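Local coordinates for pyruvate kinase (Toxoplasma gondii, PDB 3GG8), which probably catalyses the last step of glycolysis, transferring phosphate from phosphoenolpyruvate to ADP to give pyruvate and ATP, at residues 99-104 against 224-229; 250-255 against 271-276; 42-47 against 65-70. All coordinates share one frame; numbering follows the deposited sequence.

Interaction 1 (99-104 against 224-229)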
ATOM      1  N   LEU C  99      -2.066 -41.588  10.335  1.00 34.27           N
ATOM      2  CA  LEU C  99      -2.336 -40.811  11.535  1.00 34.59           C
ATOM      3  C   LEU C  99      -3.051 -41.696  12.576  1.00 34.83           C
ATOM      4  O   LEU C  99      -4.122 -42.232  12.282  1.00 35.43           O
ATOM      5  CB  LEU C  99      -3.195 -39.581  11.141  1.00 34.90           C
ATOM      6  CG  LEU C  99      -3.682 -38.533  12.164  1.00 34.65           C
ATOM      7  CD1 LEU C  99      -3.462 -37.099  11.667  1.00 33.32           C
ATOM      8  CD2 LEU C  99      -5.154 -38.709  12.529  1.00 38.04           C
ATOM      9  N   LEU C 100      -2.447 -41.881  13.761  1.00 34.58           N
ATOM     10  CA  LEU C 100      -3.128 -42.515  14.902  1.00 34.27           C
ATOM     11  C   LEU C 100      -3.923 -41.453  15.683  1.00 34.75           C
ATOM     12  O   LEU C 100      -3.354 -40.464  16.139  1.00 34.84           O
ATOM     13  CB  LEU C 100      -2.107 -43.187  15.823  1.00 34.33           C
ATOM     14  CG  LEU C 100      -2.524 -44.121  16.965  1.00 34.36           C
ATOM     15  CD1 LEU C 100      -1.305 -44.847  17.485  1.00 32.70           C
ATOM     16  CD2 LEU C 100      -3.210 -43.397  18.122  1.00 32.16           C
ATOM     17  N   ASP C 101      -5.231 -41.644  15.812  1.00 35.01           N
ATOM     18  CA  ASP C 101      -6.090 -40.708  16.555  1.00 35.05           C
ATOM     19  C   ASP C 101      -6.493 -41.358  17.882  1.00 34.82           C
ATOM     20  O   ASP C 101      -7.258 -42.318  17.904  1.00 34.54           O
ATOM     21  CB  ASP C 101      -7.324 -40.323  15.720  1.00 34.72           C
ATOM     22  CG  ASP C 101      -8.192 -39.243  16.386  1.00 36.98           C
ATOM     23  OD1 ASP C 101      -8.299 -39.227  17.642  1.00 38.96           O
ATOM     24  OD2 ASP C 101      -8.795 -38.413  15.655  1.00 35.47           O
ATOM     25  N   THR C 102      -5.969 -40.834  18.986  1.00 34.61           N
ATOM     26  CA  THR C 102      -6.126 -41.493  20.282  1.00 34.38           C
ATOM     27  C   THR C 102      -7.589 -41.456  20.786  1.00 34.83           C
ATOM     28  O   THR C 102      -8.393 -40.577  20.390  1.00 34.44           O
ATOM     29  CB  THR C 102      -5.159 -40.917  21.354  1.00 34.24           C
ATOM     30  OG1 THR C 102      -5.468 -39.548  21.576  1.00 33.46           O
ATOM     31  CG2 THR C 102      -3.682 -41.030  20.918  1.00 33.36           C
ATOM     32  N   LYS C 103      -7.934 -42.434  21.625  1.00 34.07           N
ATOM     33  CA  LYS C 103      -9.225 -42.442  22.299  1.00 34.21           C
ATOM     34  C   LYS C 103      -9.320 -41.255  23.261  1.00 33.86           C
ATOM     35  O   LYS C 103     -10.235 -40.425  23.157  1.00 32.76           O
ATOM     36  CB  LYS C 103      -9.416 -43.751  23.059  1.00 34.85           C
ATOM     37  CG  LYS C 103     -10.783 -43.949  23.693  1.00 35.96           C
ATOM     38  CD  LYS C 103     -10.751 -45.208  24.504  1.00 39.64           C
ATOM     39  CE  LYS C 103     -12.036 -45.456  25.259  1.00 43.19           C
ATOM     40  NZ  LYS C 103     -12.930 -46.245  24.389  1.00 46.41           N
ATOM     41  N   GLY C 104      -8.368 -41.178  24.188  1.00 33.20           N
ATOM     42  CA  GLY C 104      -8.365 -40.110  25.188  1.00 33.64           C
ATOM     43  C   GLY C 104      -9.481 -40.210  26.222  1.00 33.66           C
ATOM     44  O   GLY C 104     -10.224 -41.189  26.245  1.00 33.27           O
ATOM     45  N   PHE C 224       1.897 -39.570  12.232  1.00 34.48           N
ATOM     46  CA  PHE C 224       1.315 -38.569  13.098  1.00 33.95           C
ATOM     47  C   PHE C 224       0.566 -39.223  14.247  1.00 33.69           C
ATOM     48  O   PHE C 224      -0.008 -40.306  14.092  1.00 34.44           O
ATOM     49  CB  PHE C 224       0.298 -37.703  12.338  1.00 33.63           C
ATOM     50  CG  PHE C 224       0.876 -36.861  11.232  1.00 33.89           C
ATOM     51  CD1 PHE C 224       1.299 -35.544  11.483  1.00 33.83           C
ATOM     52  CD2 PHE C 224       0.930 -37.346   9.922  1.00 34.74           C
ATOM     53  CE1 PHE C 224       1.805 -34.731  10.457  1.00 32.22           C
ATOM     54  CE2 PHE C 224       1.442 -36.545   8.884  1.00 34.15           C
ATOM     55  CZ  PHE C 224       1.874 -35.230   9.157  1.00 33.07           C
ATOM     56  N   ILE C 225       0.552 -38.541  15.392  1.00 33.07           N
ATOM     57  CA  ILE C 225      -0.418 -38.805  16.447  1.00 32.49           C
ATOM     58  C   ILE C 225      -1.379 -37.611  16.514  1.00 31.97           C
ATOM     59  O   ILE C 225      -0.957 -36.465  16.645  1.00 31.98           O
ATOM     60  CB  ILE C 225       0.238 -39.010  17.839  1.00 32.12           C
ATOM     61  CG1 ILE C 225       1.403 -40.021  17.804  1.00 32.51           C
ATOM     62  CG2 ILE C 225      -0.809 -39.379  18.896  1.00 32.09           C
ATOM     63  CD1 ILE C 225       1.044 -41.490  17.539  1.00 32.27           C
ATOM     64  N   ALA C 226      -2.667 -37.883  16.386  1.00 31.67           N
ATOM     65  CA  ALA C 226      -3.680 -36.884  16.679  1.00 32.46           C
ATOM     66  C   ALA C 226      -4.181 -37.218  18.072  1.00 32.46           C
ATOM     67  O   ALA C 226      -4.642 -38.325  18.305  1.00 33.09           O
ATOM     68  CB  ALA C 226      -4.820 -36.929  15.661  1.00 32.40           C
ATOM     69  N   ALA C 227      -4.043 -36.280  19.008  1.00 32.27           N
ATOM     70  CA  ALA C 227      -4.333 -36.561  20.407  1.00 31.54           C
ATOM     71  C   ALA C 227      -5.673 -35.918  20.753  1.00 31.85           C
ATOM     72  O   ALA C 227      -5.810 -34.704  20.728  1.00 31.06           O
ATOM     73  CB  ALA C 227      -3.229 -36.018  21.288  1.00 30.98           C
ATOM     74  N   SER C 228      -6.664 -36.738  21.077  1.00 31.96           N
ATOM     75  CA  SER C 228      -7.988 -36.199  21.367  1.00 32.34           C
ATOM     76  C   SER C 228      -7.996 -35.342  22.628  1.00 32.61           C
ATOM     77  O   SER C 228      -7.225 -35.592  23.561  1.00 32.34           O
ATOM     78  CB  SER C 228      -9.012 -37.335  21.451  1.00 31.90           C
ATOM     79  OG  SER C 228      -9.148 -37.920  20.173  1.00 31.48           O
ATOM     80  N   PHE C 229      -8.839 -34.303  22.626  1.00 33.15           N
ATOM     81  CA  PHE C 229      -9.141 -33.523  23.831  1.00 33.79           C
ATOM     82  C   PHE C 229      -7.915 -32.906  24.519  1.00 34.13           C
ATOM     83  O   PHE C 229      -7.745 -33.040  25.738  1.00 34.72           O
ATOM     84  CB  PHE C 229      -9.920 -34.404  24.833  1.00 33.98           C
ATOM     85  CG  PHE C 229     -10.934 -33.649  25.651  1.00 34.55           C
ATOM     86  CD1 PHE C 229     -12.170 -33.311  25.115  1.00 34.75           C
ATOM     87  CD2 PHE C 229     -10.665 -33.298  26.966  1.00 35.54           C
ATOM     88  CE1 PHE C 229     -13.121 -32.618  25.878  1.00 34.59           C
ATOM     89  CE2 PHE C 229     -11.613 -32.604  27.726  1.00 34.68           C
ATOM     90  CZ  PHE C 229     -12.832 -32.270  27.180  1.00 32.83           C
TER
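Leu99 and Phe224 begin a parallel pairing between two adjacent strands, 97-101 and 224-227, the third and fourth of the closed eight-stranded (beta/alpha)8, or TIM, barrel. Leu99 points to the inside of the barrel. With CG anti to the backbone N (chi1 180°), its two methyls divide over the neighbouring strand: CD1 rests 3.9 Å from Phe224 CB, and CD2 reaches 3.6 Å from Ala226 CB. The small methyl of Ala226 leaves room for the branched leucine, and Met276 packs on both.

Leu100 supplies main-chain bonds in both directions, its N giving to Phe224 O (2.9 Å) and its O receiving Ala226 N (2.7 Å). Its side chain lies on the outer face alongside Ile225, pointing the same way, with Leu100 CB 4.0 Å from Ile225 CD1. Apolar residues suit this face because helix 207-217 packs there, touching Ile225 through Ile213.

Asp101 turns inward again, and its OD2 forms salt bridges with Arg66 NE and Lys255 NZ. With Thr102 and Ser228 it lies at the C-terminal ends of the strands, where TIM-barrel enzymes carry their active site; this polar cluster is consistent with the catalytic mouth.

At Thr102, side chains join the backbone bonds. Its N binds Ala226 O, and the Thr102 and Ile225 side chains cross at about a right angle, the CG2 methyls meeting. Chi1 of 63° turns the hydroxyl back between the backbone N and the carbonyl carbon, where Thr102 OG1 accepts from Ser228 N (3.1 Å). Ser228 returns the grip: its OG, beside its own backbone N, donates to Thr102 O at 2.8 Å.

Interaction 2 (250-255 against 271-276)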
ATOM      1  N   ILE C 250       7.866 -38.811  14.364  1.00 35.16           N
ATOM      2  CA  ILE C 250       6.415 -38.707  14.492  1.00 34.36           C
ATOM      3  C   ILE C 250       6.014 -37.292  14.903  1.00 34.64           C
ATOM      4  O   ILE C 250       6.628 -36.678  15.789  1.00 34.77           O
ATOM      5  CB  ILE C 250       5.833 -39.791  15.446  1.00 34.34           C
ATOM      6  CG1 ILE C 250       6.161 -41.190  14.918  1.00 32.84           C
ATOM      7  CG2 ILE C 250       4.321 -39.646  15.605  1.00 33.18           C
ATOM      8  CD1 ILE C 250       5.778 -42.283  15.863  1.00 35.05           C
ATOM      9  N   ARG C 251       5.006 -36.771  14.214  1.00 33.58           N
ATOM     10  CA  ARG C 251       4.539 -35.415  14.436  1.00 33.42           C
ATOM     11  C   ARG C 251       3.233 -35.417  15.254  1.00 33.06           C
ATOM     12  O   ARG C 251       2.403 -36.314  15.104  1.00 32.37           O
ATOM     13  CB  ARG C 251       4.367 -34.704  13.089  1.00 33.20           C
ATOM     14  CG  ARG C 251       5.692 -34.493  12.313  1.00 34.18           C
ATOM     15  CD  ARG C 251       6.747 -33.732  13.126  1.00 35.16           C
ATOM     16  NE  ARG C 251       8.091 -33.788  12.530  1.00 36.98           N
ATOM     17  CZ  ARG C 251       9.041 -34.644  12.911  1.00 38.77           C
ATOM     18  NH1 ARG C 251       8.796 -35.503  13.890  1.00 38.87           N
ATOM     19  NH2 ARG C 251      10.233 -34.644  12.319  1.00 39.21           N
ATOM     20  N   ILE C 252       3.091 -34.423  16.133  1.00 32.38           N
ATOM     21  CA  ILE C 252       1.986 -34.341  17.088  1.00 31.44           C
ATOM     22  C   ILE C 252       0.927 -33.339  16.639  1.00 31.77           C
ATOM     23  O   ILE C 252       1.243 -32.177  16.375  1.00 31.36           O
ATOM     24  CB  ILE C 252       2.506 -33.988  18.515  1.00 31.29           C
ATOM     25  CG1 ILE C 252       3.575 -34.995  18.952  1.00 29.79           C
ATOM     26  CG2 ILE C 252       1.361 -33.993  19.562  1.00 29.77           C
ATOM     27  CD1 ILE C 252       4.280 -34.608  20.231  1.00 26.81           C
ATOM     28  N   ILE C 253      -0.324 -33.798  16.559  1.00 32.08           N
ATOM     29  CA  ILE C 253      -1.446 -32.968  16.084  1.00 32.58           C
ATOM     30  C   ILE C 253      -2.547 -32.906  17.150  1.00 32.31           C
ATOM     31  O   ILE C 253      -3.473 -33.713  17.129  1.00 33.36           O
ATOM     32  CB  ILE C 253      -2.060 -33.503  14.754  1.00 32.31           C
ATOM     33  CG1 ILE C 253      -1.001 -33.675  13.653  1.00 33.16           C
ATOM     34  CG2 ILE C 253      -3.247 -32.619  14.301  1.00 32.88           C
ATOM     35  CD1 ILE C 253      -0.362 -32.352  13.146  1.00 35.15           C
ATOM     36  N   PRO C 254      -2.440 -31.965  18.101  1.00 31.98           N
ATOM     37  CA  PRO C 254      -3.458 -31.852  19.140  1.00 31.66           C
ATOM     38  C   PRO C 254      -4.843 -31.557  18.559  1.00 32.05           C
ATOM     39  O   PRO C 254      -4.965 -30.782  17.599  1.00 31.16           O
ATOM     40  CB  PRO C 254      -2.977 -30.659  19.977  1.00 31.38           C
ATOM     41  CG  PRO C 254      -1.537 -30.561  19.707  1.00 31.32           C
ATOM     42  CD  PRO C 254      -1.368 -30.972  18.285  1.00 31.84           C
ATOM     43  N   LYS C 255      -5.857 -32.198  19.135  1.00 31.79           N
ATOM     44  CA  LYS C 255      -7.245 -31.955  18.782  1.00 32.49           C
ATOM     45  C   LYS C 255      -7.847 -30.955  19.782  1.00 32.33           C
ATOM     46  O   LYS C 255      -7.784 -31.155  21.005  1.00 31.56           O
ATOM     47  CB  LYS C 255      -8.035 -33.276  18.767  1.00 32.54           C
ATOM     48  CG  LYS C 255      -7.690 -34.194  17.589  1.00 33.54           C
ATOM     49  CD  LYS C 255      -8.237 -35.620  17.737  1.00 32.28           C
ATOM     50  CE  LYS C 255      -9.736 -35.660  17.712  1.00 33.08           C
ATOM     51  NZ  LYS C 255     -10.161 -37.095  17.747  1.00 33.69           N
ATOM     52  N   GLU C 271       3.786 -25.704  20.801  1.00 35.31           N
ATOM     53  CA  GLU C 271       4.407 -26.999  21.110  1.00 35.33           C
ATOM     54  C   GLU C 271       4.153 -28.069  20.056  1.00 35.24           C
ATOM     55  O   GLU C 271       4.855 -29.080  20.002  1.00 35.54           O
ATOM     56  CB  GLU C 271       3.933 -27.516  22.474  1.00 35.40           C
ATOM     57  CG  GLU C 271       4.572 -26.836  23.673  1.00 36.24           C
ATOM     58  CD  GLU C 271       6.077 -27.029  23.750  1.00 38.15           C
ATOM     59  OE1 GLU C 271       6.629 -27.799  22.939  1.00 39.17           O
ATOM     60  OE2 GLU C 271       6.720 -26.400  24.628  1.00 40.49           O
ATOM     61  N   ALA C 272       3.145 -27.848  19.227  1.00 35.35           N
ATOM     62  CA  ALA C 272       2.637 -28.867  18.321  1.00 35.43           C
ATOM     63  C   ALA C 272       3.243 -28.764  16.935  1.00 35.43           C
ATOM     64  O   ALA C 272       3.867 -27.751  16.586  1.00 35.51           O
ATOM     65  CB  ALA C 272       1.141 -28.745  18.216  1.00 35.31           C
ATOM     66  N   ASP C 273       3.032 -29.815  16.142  1.00 34.52           N
ATOM     67  CA  ASP C 273       3.449 -29.833  14.754  1.00 34.04           C
ATOM     68  C   ASP C 273       2.296 -29.407  13.822  1.00 33.92           C
ATOM     69  O   ASP C 273       2.484 -29.201  12.626  1.00 33.87           O
ATOM     70  CB  ASP C 273       4.021 -31.209  14.412  1.00 33.75           C
ATOM     71  CG  ASP C 273       5.221 -31.562  15.286  1.00 34.40           C
ATOM     72  OD1 ASP C 273       6.213 -30.793  15.272  1.00 34.01           O
ATOM     73  OD2 ASP C 273       5.177 -32.589  16.009  1.00 33.93           O
ATOM     74  N   GLY C 274       1.111 -29.231  14.399  1.00 33.90           N
ATOM     75  CA  GLY C 274      -0.087 -28.858  13.643  1.00 33.91           C
ATOM     76  C   GLY C 274      -1.306 -29.078  14.513  1.00 33.77           C
ATOM     77  O   GLY C 274      -1.186 -29.593  15.625  1.00 33.73           O
ATOM     78  N   ILE C 275      -2.472 -28.691  14.007  1.00 33.58           N
ATOM     79  CA  ILE C 275      -3.707 -28.679  14.795  1.00 33.53           C
ATOM     80  C   ILE C 275      -4.836 -29.411  14.060  1.00 33.30           C
ATOM     81  O   ILE C 275      -4.923 -29.357  12.825  1.00 33.13           O
ATOM     82  CB  ILE C 275      -4.144 -27.193  15.145  1.00 33.75           C
ATOM     83  CG1 ILE C 275      -3.169 -26.520  16.136  1.00 33.50           C
ATOM     84  CG2 ILE C 275      -5.627 -27.099  15.621  1.00 32.26           C
ATOM     85  CD1 ILE C 275      -2.936 -27.281  17.469  1.00 35.24           C
ATOM     86  N   MET C 276      -5.684 -30.102  14.821  1.00 33.02           N
ATOM     87  CA  MET C 276      -6.946 -30.600  14.295  1.00 33.27           C
ATOM     88  C   MET C 276      -8.096 -29.895  15.029  1.00 34.11           C
ATOM     89  O   MET C 276      -8.167 -29.919  16.263  1.00 34.82           O
ATOM     90  CB  MET C 276      -7.031 -32.129  14.397  1.00 33.00           C
ATOM     91  CG  MET C 276      -8.336 -32.707  13.854  1.00 32.54           C
ATOM     92  SD  MET C 276      -8.534 -34.481  13.998  1.00 34.19           S
ATOM     93  CE  MET C 276      -7.045 -35.114  13.191  1.00 30.70           C
TER
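Asp273 grips Ile252 with two hydrogen bonds. Its OD2 accepts from Ile252 N through the anti lone pair, at 2.8 Å and almost straight (170°), while Asp273 N gives to Ile252 O at 3.0 Å. The carboxylate thus serves the strand N-H much as a main-chain carbonyl would, before regular pairing begins. Farther along, Met276 N binds Pro254 O at 2.9 Å, next to the parallel bridge of Lys255 with Met276. Proline fits between these bonds because it has no N-H to satisfy; its CD lies only 3.0 Å from Gly274 O.

The bend at chi2 lays Arg251 CD over the face of the Asp273 carboxylate, and the guanidinium is turned 44° to it. The opposite charges probably attract only weakly, since Arg251 NE stays 4.5 Å from Asp273 OD1. That oxygen is well out of the guanidinium plane, so no N-H aims at it, and NH1 bonds instead to Arg248 O.

The apolar contacts are close. Pro254 CD presses on Ala272 CB at 3.4 Å, a tight fit that suits a small methyl. Ile253 CD1 comes 3.5 Å from Gly274 CA, where the absence of a side chain gives it space. Met276, its CG anti to the backbone N, runs beside Lys255 in the same direction, SD lying 3.7 Å from Lys255 CG.

The two segments are the fifth and sixth strands of the TIM barrel with their approaches, joined by a beta-alpha-beta crossover. Helix 265-271 packs on Pro254 and Ile275, helix 233-243 covers Ile252 and Pro254, and strand 224-227 flanks strand 251-256 on its other edge, where Ser228 holds the Lys255 ammonium.

Interaction 3 (42-47 against 65-70)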
ATOM      1  N   CYS C  42      -8.713 -39.263   5.355  1.00 34.78           N
ATOM      2  CA  CYS C  42      -9.769 -40.287   5.364  1.00 35.18           C
ATOM      3  C   CYS C  42      -9.597 -41.238   6.530  1.00 35.46           C
ATOM      4  O   CYS C  42      -8.493 -41.741   6.792  1.00 34.68           O
ATOM      5  CB  CYS C  42      -9.762 -41.080   4.065  1.00 36.00           C
ATOM      6  SG  CYS C  42     -10.093 -40.059   2.605  1.00 36.75           S
ATOM      7  N   THR C  43     -10.697 -41.449   7.245  1.00 35.56           N
ATOM      8  CA  THR C  43     -10.736 -42.362   8.386  1.00 34.76           C
ATOM      9  C   THR C  43     -10.991 -43.773   7.871  1.00 34.80           C
ATOM     10  O   THR C  43     -11.935 -44.010   7.106  1.00 33.64           O
ATOM     11  CB  THR C  43     -11.821 -41.938   9.398  1.00 34.96           C
ATOM     12  OG1 THR C  43     -11.534 -40.615   9.847  1.00 34.94           O
ATOM     13  CG2 THR C  43     -11.869 -42.863  10.623  1.00 35.37           C
ATOM     14  N   MET C  44     -10.128 -44.695   8.298  1.00 34.04           N
ATOM     15  CA  MET C  44     -10.232 -46.101   7.962  1.00 34.01           C
ATOM     16  C   MET C  44     -11.384 -46.730   8.721  1.00 33.58           C
ATOM     17  O   MET C  44     -11.695 -46.306   9.828  1.00 32.89           O
ATOM     18  CB  MET C  44      -8.934 -46.800   8.383  1.00 33.96           C
ATOM     19  CG  MET C  44      -7.707 -46.202   7.718  1.00 34.20           C
ATOM     20  SD  MET C  44      -7.725 -46.445   5.917  1.00 34.63           S
ATOM     21  CE  MET C  44      -8.665 -45.040   5.278  1.00 29.13           C
ATOM     22  N   GLY C  45     -11.989 -47.756   8.133  1.00 33.44           N
ATOM     23  CA  GLY C  45     -13.130 -48.429   8.751  1.00 33.60           C
ATOM     24  C   GLY C  45     -13.667 -49.514   7.845  1.00 34.16           C
ATOM     25  O   GLY C  45     -13.120 -49.727   6.764  1.00 34.81           O
ATOM     26  N   PRO C  46     -14.749 -50.203   8.265  1.00 34.49           N
ATOM     27  CA  PRO C  46     -15.295 -51.333   7.489  1.00 34.74           C
ATOM     28  C   PRO C  46     -15.701 -50.991   6.050  1.00 35.46           C
ATOM     29  O   PRO C  46     -15.575 -51.842   5.150  1.00 35.79           O
ATOM     30  CB  PRO C  46     -16.540 -51.758   8.293  1.00 34.77           C
ATOM     31  CG  PRO C  46     -16.296 -51.282   9.681  1.00 35.34           C
ATOM     32  CD  PRO C  46     -15.494 -49.982   9.522  1.00 34.30           C
ATOM     33  N   ALA C  47     -16.200 -49.773   5.843  1.00 35.07           N
ATOM     34  CA  ALA C  47     -16.640 -49.327   4.533  1.00 34.69           C
ATOM     35  C   ALA C  47     -15.477 -49.181   3.543  1.00 35.11           C
ATOM     36  O   ALA C  47     -15.691 -49.193   2.328  1.00 33.98           O
ATOM     37  CB  ALA C  47     -17.393 -48.026   4.658  1.00 34.58           C
ATOM     38  N   CYS C  65      -4.344 -41.410   5.941  1.00 34.73           N
ATOM     39  CA  CYS C  65      -5.177 -42.434   6.569  1.00 35.55           C
ATOM     40  C   CYS C  65      -5.213 -42.300   8.094  1.00 35.58           C
ATOM     41  O   CYS C  65      -4.206 -42.537   8.773  1.00 35.46           O
ATOM     42  CB  CYS C  65      -4.660 -43.826   6.208  1.00 34.91           C
ATOM     43  SG  CYS C  65      -4.600 -44.100   4.430  1.00 37.49           S
ATOM     44  N   ARG C  66      -6.394 -41.955   8.599  1.00 35.72           N
ATOM     45  CA  ARG C  66      -6.685 -41.854  10.019  1.00 36.26           C
ATOM     46  C   ARG C  66      -7.156 -43.183  10.603  1.00 36.69           C
ATOM     47  O   ARG C  66      -8.145 -43.756  10.140  1.00 37.66           O
ATOM     48  CB  ARG C  66      -7.769 -40.803  10.253  1.00 35.95           C
ATOM     49  CG  ARG C  66      -8.318 -40.777  11.686  1.00 35.95           C
ATOM     50  CD  ARG C  66      -9.146 -39.521  11.883  1.00 38.95           C
ATOM     51  NE  ARG C  66      -9.734 -39.391  13.219  1.00 39.99           N
ATOM     52  CZ  ARG C  66     -10.974 -39.764  13.534  1.00 39.74           C
ATOM     53  NH1 ARG C  66     -11.762 -40.304  12.605  1.00 37.41           N
ATOM     54  NH2 ARG C  66     -11.427 -39.596  14.777  1.00 39.28           N
ATOM     55  N   LEU C  67      -6.430 -43.668  11.605  1.00 36.35           N
ATOM     56  CA  LEU C  67      -6.844 -44.797  12.410  1.00 35.36           C
ATOM     57  C   LEU C  67      -7.464 -44.252  13.698  1.00 35.88           C
ATOM     58  O   LEU C  67      -6.769 -43.688  14.545  1.00 36.12           O
ATOM     59  CB  LEU C  67      -5.636 -45.646  12.763  1.00 35.55           C
ATOM     60  CG  LEU C  67      -4.658 -46.080  11.668  1.00 33.84           C
ATOM     61  CD1 LEU C  67      -3.449 -46.757  12.304  1.00 33.56           C
ATOM     62  CD2 LEU C  67      -5.354 -46.986  10.643  1.00 34.93           C
ATOM     63  N   ASN C  68      -8.780 -44.393  13.827  1.00 35.56           N
ATOM     64  CA  ASN C  68      -9.486 -43.983  15.025  1.00 35.19           C
ATOM     65  C   ASN C  68      -9.388 -44.986  16.184  1.00 34.87           C
ATOM     66  O   ASN C  68     -10.168 -45.940  16.253  1.00 35.52           O
ATOM     67  CB  ASN C  68     -10.952 -43.688  14.707  1.00 34.64           C
ATOM     68  CG  ASN C  68     -11.683 -43.117  15.894  1.00 36.65           C
ATOM     69  OD1 ASN C  68     -11.103 -42.963  16.976  1.00 35.61           O
ATOM     70  ND2 ASN C  68     -12.959 -42.814  15.717  1.00 36.28           N
ATOM     71  N   PHE C  69      -8.469 -44.751  17.123  1.00 34.32           N
ATOM     72  CA  PHE C  69      -8.301 -45.666  18.262  1.00 33.66           C
ATOM     73  C   PHE C  69      -9.330 -45.558  19.389  1.00 34.07           C
ATOM     74  O   PHE C  69      -9.132 -46.162  20.459  1.00 33.82           O
ATOM     75  CB  PHE C  69      -6.876 -45.615  18.824  1.00 33.35           C
ATOM     76  CG  PHE C  69      -5.912 -46.559  18.150  1.00 32.02           C
ATOM     77  CD1 PHE C  69      -5.554 -46.385  16.822  1.00 32.79           C
ATOM     78  CD2 PHE C  69      -5.360 -47.634  18.853  1.00 34.69           C
ATOM     79  CE1 PHE C  69      -4.652 -47.265  16.198  1.00 32.83           C
ATOM     80  CE2 PHE C  69      -4.460 -48.514  18.240  1.00 34.19           C
ATOM     81  CZ  PHE C  69      -4.101 -48.311  16.905  1.00 32.74           C
ATOM     82  N   SER C  70     -10.421 -44.816  19.170  1.00 33.50           N
ATOM     83  CA  SER C  70     -11.584 -44.888  20.077  1.00 34.06           C
ATOM     84  C   SER C  70     -12.258 -46.280  20.028  1.00 34.45           C
ATOM     85  O   SER C  70     -12.991 -46.658  20.947  1.00 34.00           O
ATOM     86  CB  SER C  70     -12.632 -43.838  19.717  1.00 33.66           C
ATOM     87  OG  SER C  70     -12.149 -42.535  19.956  1.00 34.80           O
TER
HETATM   88  O   HOH W   1      -9.970 -46.392  11.906  1.00 39.32           O
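Arg66, Met44 and Thr43 lose the most surface where the first two TIM-barrel strands, 39-43 and 62-68, run side by side at the ends of a beta-alpha-beta unit completed by helix 51-60.

Arg66 and Thr43 lie alongside each other on the inner face. The arginine chain is extended to NE, and a quarter turn at chi4 (-96°) points NH1 at Thr43 OG1, 2.8 Å away, with the hydroxyl at the edge of the guanidinium and only 7° out of its plane. That oxygen also bonds to Leu346 O on the next strand round, so the threonine helps tie the first strand to the eighth. Asn68 CB sits over one face of the guanidinium, offset toward its rim.

Along the backbone, Arg66 N gives to Cys42 O at 2.8 Å, and Met44 N gives to Arg66 O at 2.9 Å.

Met44 leans toward 65-70. Bends at chi2 and chi3 fold its flexible chain against its partners: CG touches Leu67 CD2 at 3.8 Å, and SD meets Cys65 CB. Helix 74-90 packs against this group. A water bridges the two segments, donating to Met44 O at 2.7 Å and accepting from Asn68 N at 3.0 Å.

All three contacts are mainly buried and join neighbours in one closed parallel sheet: interaction 3 links strands one and two, interaction 1 three and four, interaction 2 five and six. Interactions 1 and 3 meet where Leu67 N approaches Leu99 O, and interactions 1 and 2 where Ile253 N approaches Ile225 O. Arg66 of interaction 3 and Lys255 of interaction 2 both reach Asp101 of interaction 1. The chemistry differs: interaction 1 has regular pairing closed by hydroxyl bonds, interaction 2 uses a carboxylate, a proline and a glycine where pairing is incomplete, and interaction 3, with the least buried area, adds a guanidinium-hydroxyl bond and a bridging water.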